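Local structure of protein HIRA (Homo sapiens, 5YJE) at residues Q270-V281 with W296-E307; L285-R294 with S334-R342. The protein cooperates with ASF1A to promote replication-independent chromatin assembly and is required for periodic repression of histone genes in the cell cycle. All coordinates share one frame; numbering follows the deposited sequence.

Contact 1 (Q270-V281 with W296-E307)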
loop_
_atom_site.group_PDB
_atom_site.type_symbol
_atom_site.label_atom_id
_atom_site.label_comp_id
_atom_site.label_asym_id
_atom_site.label_seq_id
_atom_site.Cartn_x
_atom_site.Cartn_y
_atom_site.Cartn_z
ATOM N N GLN B 270 -10.374 -36.945 -13.774
ATOM C CA GLN B 270 -9.206 -36.583 -12.981
ATOM C C GLN B 270 -8.885 -35.097 -13.113
ATOM O O GLN B 270 -8.516 -34.448 -12.132
ATOM C CB GLN B 270 -7.998 -37.410 -13.378
ATOM C CG GLN B 270 -8.109 -38.901 -13.045
ATOM C CD GLN B 270 -6.860 -39.641 -13.498
ATOM O OE1 GLN B 270 -6.494 -39.580 -14.668
ATOM N NE2 GLN B 270 -6.180 -40.302 -12.567
ATOM N N GLU B 271 -8.999 -34.541 -14.315
ATOM C CA GLU B 271 -8.582 -33.155 -14.475
ATOM C C GLU B 271 -9.586 -32.224 -13.814
ATOM O O GLU B 271 -9.200 -31.223 -13.202
ATOM C CB GLU B 271 -8.371 -32.816 -15.955
ATOM C CG GLU B 271 -7.273 -33.687 -16.602
ATOM C CD GLU B 271 -6.467 -33.005 -17.709
ATOM O OE1 GLU B 271 -6.825 -31.897 -18.186
ATOM O OE2 GLU B 271 -5.442 -33.600 -18.106
ATOM N N THR B 272 -10.876 -32.564 -13.882
ATOM C CA THR B 272 -11.858 -31.770 -13.157
ATOM C C THR B 272 -11.670 -31.909 -11.656
ATOM O O THR B 272 -11.789 -30.923 -10.925
ATOM C CB THR B 272 -13.280 -32.145 -13.561
ATOM O OG1 THR B 272 -13.538 -33.493 -13.175
ATOM C CG2 THR B 272 -13.482 -31.985 -15.056
ATOM N N THR B 273 -11.327 -33.107 -11.186
ATOM C CA THR B 273 -11.102 -33.302 -9.758
ATOM C C THR B 273 -9.902 -32.487 -9.279
ATOM O O THR B 273 -9.963 -31.834 -8.228
ATOM C CB THR B 273 -10.917 -34.793 -9.453
ATOM O OG1 THR B 273 -12.129 -35.480 -9.761
ATOM C CG2 THR B 273 -10.597 -35.032 -7.983
ATOM N N LEU B 274 -8.813 -32.497 -10.054
ATOM C CA LEU B 274 -7.635 -31.704 -9.728
ATOM C C LEU B 274 -7.969 -30.210 -9.705
ATOM O O LEU B 274 -7.622 -29.498 -8.757
ATOM C CB LEU B 274 -6.531 -31.979 -10.742
ATOM C CG LEU B 274 -5.275 -32.795 -10.428
ATOM C CD1 LEU B 274 -4.211 -32.435 -11.428
ATOM C CD2 LEU B 274 -4.748 -32.575 -9.048
ATOM N N ALA B 275 -8.640 -29.723 -10.754
ATOM C CA ALA B 275 -9.007 -28.317 -10.830
ATOM C C ALA B 275 -9.877 -27.916 -9.647
ATOM O O ALA B 275 -9.641 -26.884 -9.016
ATOM C CB ALA B 275 -9.726 -28.027 -12.146
ATOM N N TYR B 276 -10.854 -28.755 -9.305
ATOM C CA TYR B 276 -11.710 -28.488 -8.162
ATOM C C TYR B 276 -10.913 -28.390 -6.869
ATOM O O TYR B 276 -11.095 -27.441 -6.093
ATOM C CB TYR B 276 -12.777 -29.568 -8.033
ATOM C CG TYR B 276 -13.555 -29.459 -6.727
ATOM C CD1 TYR B 276 -14.453 -28.416 -6.525
ATOM C CD2 TYR B 276 -13.370 -30.376 -5.689
ATOM C CE1 TYR B 276 -15.168 -28.299 -5.343
ATOM C CE2 TYR B 276 -14.091 -30.276 -4.504
ATOM C CZ TYR B 276 -14.991 -29.228 -4.342
ATOM O OH TYR B 276 -15.713 -29.087 -3.184
ATOM N N LEU B 277 -10.064 -29.383 -6.589
ATOM C CA LEU B 277 -9.359 -29.384 -5.311
ATOM C C LEU B 277 -8.352 -28.238 -5.226
ATOM O O LEU B 277 -8.154 -27.653 -4.153
ATOM C CB LEU B 277 -8.686 -30.738 -5.070
ATOM C CG LEU B 277 -9.611 -31.934 -4.771
ATOM C CD1 LEU B 277 -8.859 -33.263 -4.821
ATOM C CD2 LEU B 277 -10.317 -31.789 -3.421
ATOM N N GLU B 278 -7.721 -27.894 -6.351
ATOM C CA GLU B 278 -6.847 -26.726 -6.385
ATOM C C GLU B 278 -7.641 -25.440 -6.148
ATOM O O GLU B 278 -7.174 -24.534 -5.460
ATOM C CB GLU B 278 -6.090 -26.682 -7.718
ATOM C CG GLU B 278 -4.986 -27.726 -7.833
ATOM C CD GLU B 278 -4.402 -27.886 -9.256
ATOM O OE1 GLU B 278 -3.561 -28.792 -9.442
ATOM O OE2 GLU B 278 -4.767 -27.116 -10.186
ATOM N N ASN B 279 -8.837 -25.347 -6.722
ATOM C CA ASN B 279 -9.735 -24.229 -6.463
ATOM C C ASN B 279 -10.060 -24.113 -4.978
ATOM O O ASN B 279 -10.034 -23.017 -4.419
ATOM C CB ASN B 279 -11.027 -24.395 -7.265
ATOM C CG ASN B 279 -10.890 -23.940 -8.714
ATOM O OD1 ASN B 279 -10.058 -23.090 -9.033
ATOM N ND2 ASN B 279 -11.723 -24.501 -9.600
ATOM N N GLN B 280 -10.373 -25.237 -4.328
ATOM C CA GLN B 280 -10.680 -25.233 -2.894
ATOM C C GLN B 280 -9.493 -24.754 -2.072
ATOM O O GLN B 280 -9.644 -23.921 -1.170
ATOM C CB GLN B 280 -11.093 -26.635 -2.434
ATOM C CG GLN B 280 -12.429 -27.109 -2.949
ATOM C CD GLN B 280 -13.547 -26.149 -2.580
ATOM O OE1 GLN B 280 -13.741 -25.137 -3.247
ATOM N NE2 GLN B 280 -14.286 -26.461 -1.509
ATOM N N VAL B 281 -8.305 -25.293 -2.358
ATOM C CA VAL B 281 -7.100 -24.903 -1.628
ATOM C C VAL B 281 -6.844 -23.405 -1.802
ATOM O O VAL B 281 -6.649 -22.665 -0.827
ATOM C CB VAL B 281 -5.900 -25.756 -2.102
ATOM C CG1 VAL B 281 -4.583 -25.302 -1.475
ATOM C CG2 VAL B 281 -6.138 -27.246 -1.816
ATOM N N TRP B 296 -8.134 -28.716 3.124
ATOM C CA TRP B 296 -8.160 -28.925 1.682
ATOM C C TRP B 296 -6.778 -29.237 1.116
ATOM O O TRP B 296 -6.669 -29.996 0.145
ATOM C CB TRP B 296 -8.767 -27.710 0.995
ATOM C CG TRP B 296 -10.216 -27.663 1.184
ATOM C CD1 TRP B 296 -10.909 -26.798 1.960
ATOM C CD2 TRP B 296 -11.182 -28.548 0.599
ATOM N NE1 TRP B 296 -12.250 -27.072 1.889
ATOM C CE2 TRP B 296 -12.446 -28.144 1.063
ATOM C CE3 TRP B 296 -11.096 -29.644 -0.279
ATOM C CZ2 TRP B 296 -13.618 -28.787 0.686
ATOM C CZ3 TRP B 296 -12.253 -30.279 -0.656
ATOM C CH2 TRP B 296 -13.503 -29.849 -0.182
ATOM N N LEU B 297 -5.719 -28.666 1.686
ATOM C CA LEU B 297 -4.381 -29.045 1.259
ATOM C C LEU B 297 -4.140 -30.520 1.519
ATOM O O LEU B 297 -3.504 -31.205 0.709
ATOM C CB LEU B 297 -3.324 -28.206 1.972
ATOM C CG LEU B 297 -1.869 -28.572 1.651
ATOM C CD1 LEU B 297 -1.510 -28.192 0.205
ATOM C CD2 LEU B 297 -0.874 -27.946 2.650
ATOM N N LEU B 298 -4.667 -31.038 2.631
ATOM C CA LEU B 298 -4.415 -32.436 2.956
ATOM C C LEU B 298 -5.227 -33.385 2.072
ATOM O O LEU B 298 -4.720 -34.431 1.638
ATOM C CB LEU B 298 -4.722 -32.705 4.422
ATOM C CG LEU B 298 -3.658 -31.938 5.246
ATOM C CD1 LEU B 298 -3.782 -32.095 6.781
ATOM C CD2 LEU B 298 -2.221 -32.198 4.715
ATOM N N VAL B 299 -6.478 -33.032 1.759
ATOM C CA VAL B 299 -7.235 -33.797 0.769
ATOM C C VAL B 299 -6.518 -33.764 -0.579
ATOM O O VAL B 299 -6.372 -34.789 -1.253
ATOM C CB VAL B 299 -8.664 -33.241 0.669
ATOM C CG1 VAL B 299 -9.390 -33.893 -0.482
ATOM C CG2 VAL B 299 -9.407 -33.415 1.994
ATOM N N TYR B 300 -6.058 -32.581 -0.986
ATOM C CA TYR B 300 -5.427 -32.427 -2.289
ATOM C C TYR B 300 -4.161 -33.261 -2.393
ATOM O O TYR B 300 -3.899 -33.887 -3.429
ATOM C CB TYR B 300 -5.125 -30.950 -2.529
ATOM C CG TYR B 300 -4.362 -30.654 -3.796
ATOM C CD1 TYR B 300 -4.893 -30.962 -5.045
ATOM C CD2 TYR B 300 -3.120 -30.040 -3.746
ATOM C CE1 TYR B 300 -4.193 -30.682 -6.208
ATOM C CE2 TYR B 300 -2.416 -29.761 -4.902
ATOM C CZ TYR B 300 -2.946 -30.085 -6.120
ATOM O OH TYR B 300 -2.221 -29.785 -7.250
ATOM N N ALA B 301 -3.352 -33.264 -1.338
ATOM C CA ALA B 301 -2.136 -34.060 -1.353
ATOM C C ALA B 301 -2.463 -35.544 -1.400
ATOM O O ALA B 301 -1.820 -36.302 -2.138
ATOM C CB ALA B 301 -1.287 -33.734 -0.131
ATOM N N ARG B 302 -3.463 -35.977 -0.621
ATOM C CA ARG B 302 -3.900 -37.366 -0.698
ATOM C C ARG B 302 -4.291 -37.736 -2.125
ATOM O O ARG B 302 -3.939 -38.812 -2.612
ATOM C CB ARG B 302 -5.064 -37.600 0.273
ATOM C CG ARG B 302 -5.694 -38.994 0.214
ATOM C CD ARG B 302 -6.293 -39.418 1.559
ATOM N NE ARG B 302 -6.956 -38.315 2.265
ATOM C CZ ARG B 302 -6.417 -37.629 3.279
ATOM N NH1 ARG B 302 -5.198 -37.930 3.721
ATOM N NH2 ARG B 302 -7.097 -36.641 3.854
ATOM N N TYR B 303 -4.995 -36.841 -2.818
ATOM C CA TYR B 303 -5.378 -37.111 -4.195
ATOM C C TYR B 303 -4.161 -37.225 -5.096
ATOM O O TYR B 303 -4.062 -38.161 -5.892
ATOM C CB TYR B 303 -6.313 -36.028 -4.721
ATOM C CG TYR B 303 -6.906 -36.398 -6.056
ATOM C CD1 TYR B 303 -7.866 -37.401 -6.148
ATOM C CD2 TYR B 303 -6.509 -35.758 -7.230
ATOM C CE1 TYR B 303 -8.423 -37.746 -7.361
ATOM C CE2 TYR B 303 -7.062 -36.109 -8.463
ATOM C CZ TYR B 303 -8.015 -37.102 -8.516
ATOM O OH TYR B 303 -8.586 -37.458 -9.712
ATOM N N LEU B 304 -3.242 -36.254 -5.011
ATOM C CA LEU B 304 -2.035 -36.304 -5.833
ATOM C C LEU B 304 -1.291 -37.614 -5.631
ATOM O O LEU B 304 -0.752 -38.183 -6.588
ATOM C CB LEU B 304 -1.106 -35.129 -5.517
ATOM C CG LEU B 304 -1.558 -33.675 -5.688
ATOM C CD1 LEU B 304 -0.440 -32.729 -5.291
ATOM C CD2 LEU B 304 -1.991 -33.427 -7.113
ATOM N N VAL B 305 -1.258 -38.112 -4.394
ATOM C CA VAL B 305 -0.610 -39.391 -4.126
ATOM C C VAL B 305 -1.396 -40.539 -4.762
ATOM O O VAL B 305 -0.821 -41.394 -5.447
ATOM C CB VAL B 305 -0.431 -39.590 -2.608
ATOM C CG1 VAL B 305 -0.144 -41.043 -2.294
ATOM C CG2 VAL B 305 0.696 -38.698 -2.082
ATOM N N ASN B 306 -2.720 -40.561 -4.559
ATOM C CA ASN B 306 -3.541 -41.677 -5.031
ATOM C C ASN B 306 -3.438 -41.850 -6.544
ATOM O O ASN B 306 -3.240 -42.966 -7.038
ATOM C CB ASN B 306 -5.005 -41.473 -4.622
ATOM C CG ASN B 306 -5.230 -41.694 -3.138
ATOM O OD1 ASN B 306 -4.364 -42.247 -2.454
ATOM N ND2 ASN B 306 -6.398 -41.263 -2.626
ATOM N N GLU B 307 -3.583 -40.755 -7.295
ATOM C CA GLU B 307 -3.548 -40.790 -8.752
ATOM C C GLU B 307 -2.147 -40.685 -9.324
ATOM O O GLU B 307 -2.001 -40.740 -10.549
ATOM C CB GLU B 307 -4.400 -39.664 -9.327
ATOM C CG GLU B 307 -5.771 -39.585 -8.733
ATOM C CD GLU B 307 -6.586 -40.812 -9.032
ATOM O OE1 GLU B 307 -7.094 -41.426 -8.072
ATOM O OE2 GLU B 307 -6.695 -41.174 -10.224
#

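Contact 2 (L285-R294 with S334-R342)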
loop_
_atom_site.group_PDB
_atom_site.type_symbol
_atom_site.label_atom_id
_atom_site.label_comp_id
_atom_site.label_asym_id
_atom_site.label_seq_id
_atom_site.Cartn_x
_atom_site.Cartn_y
_atom_site.Cartn_z
ATOM N N LEU B 285 -6.904 -20.335 0.992
ATOM C CA LEU B 285 -5.786 -19.404 1.147
ATOM C C LEU B 285 -6.224 -17.944 0.960
ATOM O O LEU B 285 -5.885 -17.071 1.768
ATOM C CB LEU B 285 -4.686 -19.780 0.159
ATOM C CG LEU B 285 -3.436 -18.906 0.090
ATOM C CD1 LEU B 285 -2.684 -18.962 1.389
ATOM C CD2 LEU B 285 -2.564 -19.429 -1.018
ATOM N N THR B 286 -6.967 -17.668 -0.113
ATOM C CA THR B 286 -7.484 -16.328 -0.385
ATOM C C THR B 286 -8.325 -15.792 0.776
ATOM O O THR B 286 -8.237 -14.610 1.130
ATOM C CB THR B 286 -8.316 -16.364 -1.668
ATOM O OG1 THR B 286 -7.489 -16.744 -2.764
ATOM C CG2 THR B 286 -8.907 -15.017 -1.964
ATOM N N LEU B 287 -9.168 -16.643 1.354
ATOM C CA LEU B 287 -9.961 -16.303 2.522
ATOM C C LEU B 287 -9.124 -16.235 3.795
ATOM O O LEU B 287 -9.646 -15.803 4.833
ATOM C CB LEU B 287 -11.085 -17.331 2.700
ATOM C CG LEU B 287 -12.454 -17.102 2.047
ATOM C CD1 LEU B 287 -13.156 -15.870 2.610
ATOM C CD2 LEU B 287 -12.298 -16.962 0.560
ATOM N N GLN B 288 -7.858 -16.658 3.743
ATOM C CA GLN B 288 -7.018 -16.763 4.934
ATOM C C GLN B 288 -7.717 -17.564 6.029
ATOM O O GLN B 288 -7.665 -17.219 7.208
ATOM C CB GLN B 288 -6.612 -15.379 5.453
ATOM C CG GLN B 288 -5.913 -14.506 4.430
ATOM C CD GLN B 288 -5.582 -13.113 4.968
ATOM O OE1 GLN B 288 -5.607 -12.869 6.182
ATOM N NE2 GLN B 288 -5.289 -12.187 4.056
ATOM N N SER B 289 -8.370 -18.651 5.635
ATOM C CA SER B 289 -9.084 -19.532 6.560
ATOM C C SER B 289 -8.202 -20.745 6.845
ATOM O O SER B 289 -8.184 -21.703 6.069
ATOM C CB SER B 289 -10.430 -19.937 5.970
ATOM O OG SER B 289 -10.937 -21.095 6.603
ATOM N N SER B 290 -7.516 -20.722 7.991
ATOM C CA SER B 290 -6.387 -21.622 8.224
ATOM C C SER B 290 -6.818 -23.078 8.367
ATOM O O SER B 290 -6.202 -23.978 7.774
ATOM C CB SER B 290 -5.596 -21.177 9.461
ATOM O OG SER B 290 -6.235 -21.606 10.649
ATOM N N HIS B 291 -7.824 -23.344 9.196
ATOM C CA HIS B 291 -8.263 -24.722 9.355
ATOM C C HIS B 291 -8.731 -25.295 8.020
ATOM O O HIS B 291 -8.408 -26.443 7.681
ATOM C CB HIS B 291 -9.360 -24.805 10.416
ATOM N N GLU B 292 -9.451 -24.491 7.227
ATOM C CA GLU B 292 -9.953 -24.967 5.939
ATOM C C GLU B 292 -8.824 -25.108 4.923
ATOM O O GLU B 292 -8.833 -26.038 4.104
ATOM C CB GLU B 292 -11.050 -24.032 5.427
ATOM C CG GLU B 292 -12.376 -24.211 6.179
ATOM C CD GLU B 292 -13.506 -23.337 5.652
ATOM O OE1 GLU B 292 -13.245 -22.169 5.293
ATOM O OE2 GLU B 292 -14.654 -23.834 5.580
ATOM N N TYR B 293 -7.832 -24.213 4.978
ATOM C CA TYR B 293 -6.671 -24.362 4.117
ATOM C C TYR B 293 -5.962 -25.676 4.395
ATOM O O TYR B 293 -5.672 -26.445 3.468
ATOM C CB TYR B 293 -5.695 -23.197 4.293
ATOM C CG TYR B 293 -4.481 -23.335 3.381
ATOM C CD1 TYR B 293 -4.563 -22.995 2.046
ATOM C CD2 TYR B 293 -3.264 -23.817 3.855
ATOM C CE1 TYR B 293 -3.472 -23.126 1.194
ATOM C CE2 TYR B 293 -2.158 -23.948 3.012
ATOM C CZ TYR B 293 -2.274 -23.606 1.679
ATOM O OH TYR B 293 -1.206 -23.726 0.810
ATOM N N ARG B 294 -5.662 -25.941 5.670
ATOM C CA ARG B 294 -4.989 -27.183 6.022
ATOM C C ARG B 294 -5.812 -28.396 5.594
ATOM O O ARG B 294 -5.273 -29.358 5.033
ATOM C CB ARG B 294 -4.713 -27.217 7.522
ATOM C CG ARG B 294 -4.190 -28.549 8.014
ATOM C CD ARG B 294 -3.909 -28.549 9.510
ATOM N NE ARG B 294 -3.656 -29.908 9.965
ATOM C CZ ARG B 294 -4.616 -30.797 10.197
ATOM N NH1 ARG B 294 -5.893 -30.458 10.025
ATOM N NH2 ARG B 294 -4.301 -32.021 10.598
ATOM N N SER B 334 8.417 -19.140 6.299
ATOM C CA SER B 334 8.170 -20.389 7.007
ATOM C C SER B 334 6.688 -20.634 7.271
ATOM O O SER B 334 6.324 -21.727 7.721
ATOM C CB SER B 334 8.944 -20.382 8.326
ATOM O OG SER B 334 8.774 -19.142 8.993
ATOM N N THR B 335 5.832 -19.654 7.004
ATOM C CA THR B 335 4.436 -19.701 7.399
ATOM C C THR B 335 3.537 -19.510 6.182
ATOM O O THR B 335 3.909 -18.846 5.207
ATOM C CB THR B 335 4.131 -18.619 8.445
ATOM O OG1 THR B 335 5.277 -18.434 9.285
ATOM C CG2 THR B 335 2.948 -19.022 9.310
ATOM N N VAL B 336 2.359 -20.123 6.242
ATOM C CA VAL B 336 1.258 -19.818 5.339
ATOM C C VAL B 336 0.001 -19.830 6.185
ATOM O O VAL B 336 -0.238 -20.792 6.924
ATOM C CB VAL B 336 1.138 -20.818 4.162
ATOM C CG1 VAL B 336 1.120 -22.277 4.646
ATOM C CG2 VAL B 336 -0.102 -20.536 3.333
ATOM N N VAL B 337 -0.770 -18.740 6.137
ATOM C CA VAL B 337 -2.113 -18.776 6.704
ATOM C C VAL B 337 -1.971 -19.133 8.192
ATOM O O VAL B 337 -2.819 -19.787 8.812
ATOM C CB VAL B 337 -2.966 -19.711 5.803
ATOM C CG1 VAL B 337 -4.050 -20.356 6.417
ATOM C CG2 VAL B 337 -3.541 -18.929 4.687
ATOM N N GLY B 338 -0.869 -18.662 8.780
ATOM C CA GLY B 338 -0.579 -18.865 10.186
ATOM C C GLY B 338 -0.382 -20.318 10.556
ATOM O O GLY B 338 -0.948 -20.795 11.546
ATOM N N LEU B 339 0.401 -21.043 9.761
ATOM C CA LEU B 339 0.724 -22.433 10.048
ATOM C C LEU B 339 2.180 -22.691 9.691
ATOM O O LEU B 339 2.696 -22.136 8.716
ATOM C CB LEU B 339 -0.191 -23.391 9.279
ATOM C CG LEU B 339 -1.656 -23.454 9.701
ATOM C CD1 LEU B 339 -2.469 -24.207 8.669
ATOM C CD2 LEU B 339 -1.775 -24.114 11.054
ATOM N N ARG B 340 2.848 -23.509 10.502
ATOM C CA ARG B 340 4.223 -23.905 10.210
ATOM C C ARG B 340 4.203 -24.879 9.034
ATOM O O ARG B 340 3.673 -25.988 9.153
ATOM C CB ARG B 340 4.862 -24.527 11.449
ATOM N N LYS B 341 4.751 -24.463 7.887
ATOM C CA LYS B 341 4.624 -25.275 6.679
ATOM C C LYS B 341 5.261 -26.644 6.864
ATOM O O LYS B 341 4.664 -27.673 6.515
ATOM C CB LYS B 341 5.240 -24.561 5.476
ATOM C CG LYS B 341 4.882 -23.110 5.386
ATOM C CD LYS B 341 5.473 -22.446 4.162
ATOM C CE LYS B 341 4.406 -21.686 3.392
ATOM N NZ LYS B 341 4.910 -21.160 2.098
ATOM N N ARG B 342 6.473 -26.674 7.426
ATOM C CA ARG B 342 7.152 -27.943 7.658
ATOM C C ARG B 342 6.321 -28.869 8.536
ATOM O O ARG B 342 6.386 -30.094 8.373
ATOM C CB ARG B 342 8.529 -27.694 8.273
ATOM C CG ARG B 342 9.466 -26.890 7.376
ATOM C CD ARG B 342 10.915 -27.069 7.794
ATOM N NE ARG B 342 11.783 -25.959 7.395
ATOM C CZ ARG B 342 12.323 -25.831 6.186
ATOM N NH1 ARG B 342 12.059 -26.733 5.250
ATOM N NH2 ARG B 342 13.111 -24.797 5.907
#

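Contact 1 (Q270-V281 with W296-E307)
The indole of W296 lies flat against the side chain of Q280. Q280 CG stands almost on the normal of the six-membered ring of W296, 6° off it, as a CH-pi contact of 3.8 Å to the centroid. The Q280 chain bends after CG, which brings NE2 over the ring as well. Q280 OE1 is hydrogen-bonded to Q248 NE2. L277 CD2 meets the W296 ring at its edge, 3.7 Å from CZ3. An alanine in place of W296 would probably leave Q280 without the face it packs on and open a gap beside L277.

Y303 is sandwiched. T273 CG2 sits over one face in a CH-pi contact, 3.6 Å from the Y303 ring centroid, and E307 CG, from the ring's own helix, lies against the opposite face. L274 CD2 comes to the ring edge. The Y303 hydroxyl reaches the backbone of the other helix, with OH 3.4 Å from Q270 CA.

Y300 has its CG anti to the backbone N (chi1 175°), and the ring points across to E278. Its OH donates to E278 OE1 at 2.8 Å, on the anti side and somewhat out of the carboxylate plane. The other oxygen, E278 OE2, accepts the backbone N of R124 from the second subunit. The buried carboxylate thus has partners in two chains. At the far end Q270 NE2 donates to the anti lone pair of E307 OE2 at 2.6 Å. The amide and carboxylate planes are perpendicular there.

L277, W296, Y300 and Y303 each sit as a knob among four residues of the facing helix. The axes of the two segments come within 9.0 Å and run antiparallel, 155° apart. This is knobs-into-holes packing of an antiparallel helical hairpin.

Contact 2 (L285-R294 with S334-R342)
L285 O accepts the backbone N of Q288 at 2.8 Å, and both residues touch V337 CG2. Q288 has positive phi and closes the helix in a Schellman motif. S289 is at the N-cap position of the next helix, and its OG donates to E292 OE1 at 2.9 Å.

V337 faces this corner from the tip of a small hairpin. V337 and G338 form its turn, both with positive phi. V337 CG2 packs on L285 CD1 at 3.4 Å. The other branch, CG1, is anti to the backbone N (chi1 153°). It packs on S290 CB at 3.5 Å and also reaches Y293 CB. V337 O lies 3.2 Å from S290 CB, a close contact without a hydrogen bond.

V336 CG2 touches both L285 CD1, at 3.6 Å, and Y293 CE2, meeting the ring obliquely. L339 CD1 rests against R294 CB at 3.9 Å. The guanidinium of R294 turns to another mate, E347, in a salt bridge.

The two segments therefore meet through methyl groups, one ring and aliphatic carbons. The polar bonds stay within each segment or go to other parts of the protein. The contact thus probably rests on shape fit and apolar packing.

Overall arrangement
In this C-terminal part of HIRA the two contacts lie about 16 Å apart, centre to centre, on the same side of the chain's centre. Both use helix 266-286 and helix 290-307. Their segments alternate along the chain: 270-281, 285-294, 296-307 and 334-342. Contact 1 joins the bodies of the two helices. Contact 2 sets the corner between them against the hairpin that leads into helix 341-353. They touch where V281 O packs on Y293 CD1, at 3.6 Å. Helix 341-353 also packs on helix 290-307. The assembly holds three chains, and both contacts reach the second subunit. The helical hairpin is thus part of the interface that joins HIRA subunits.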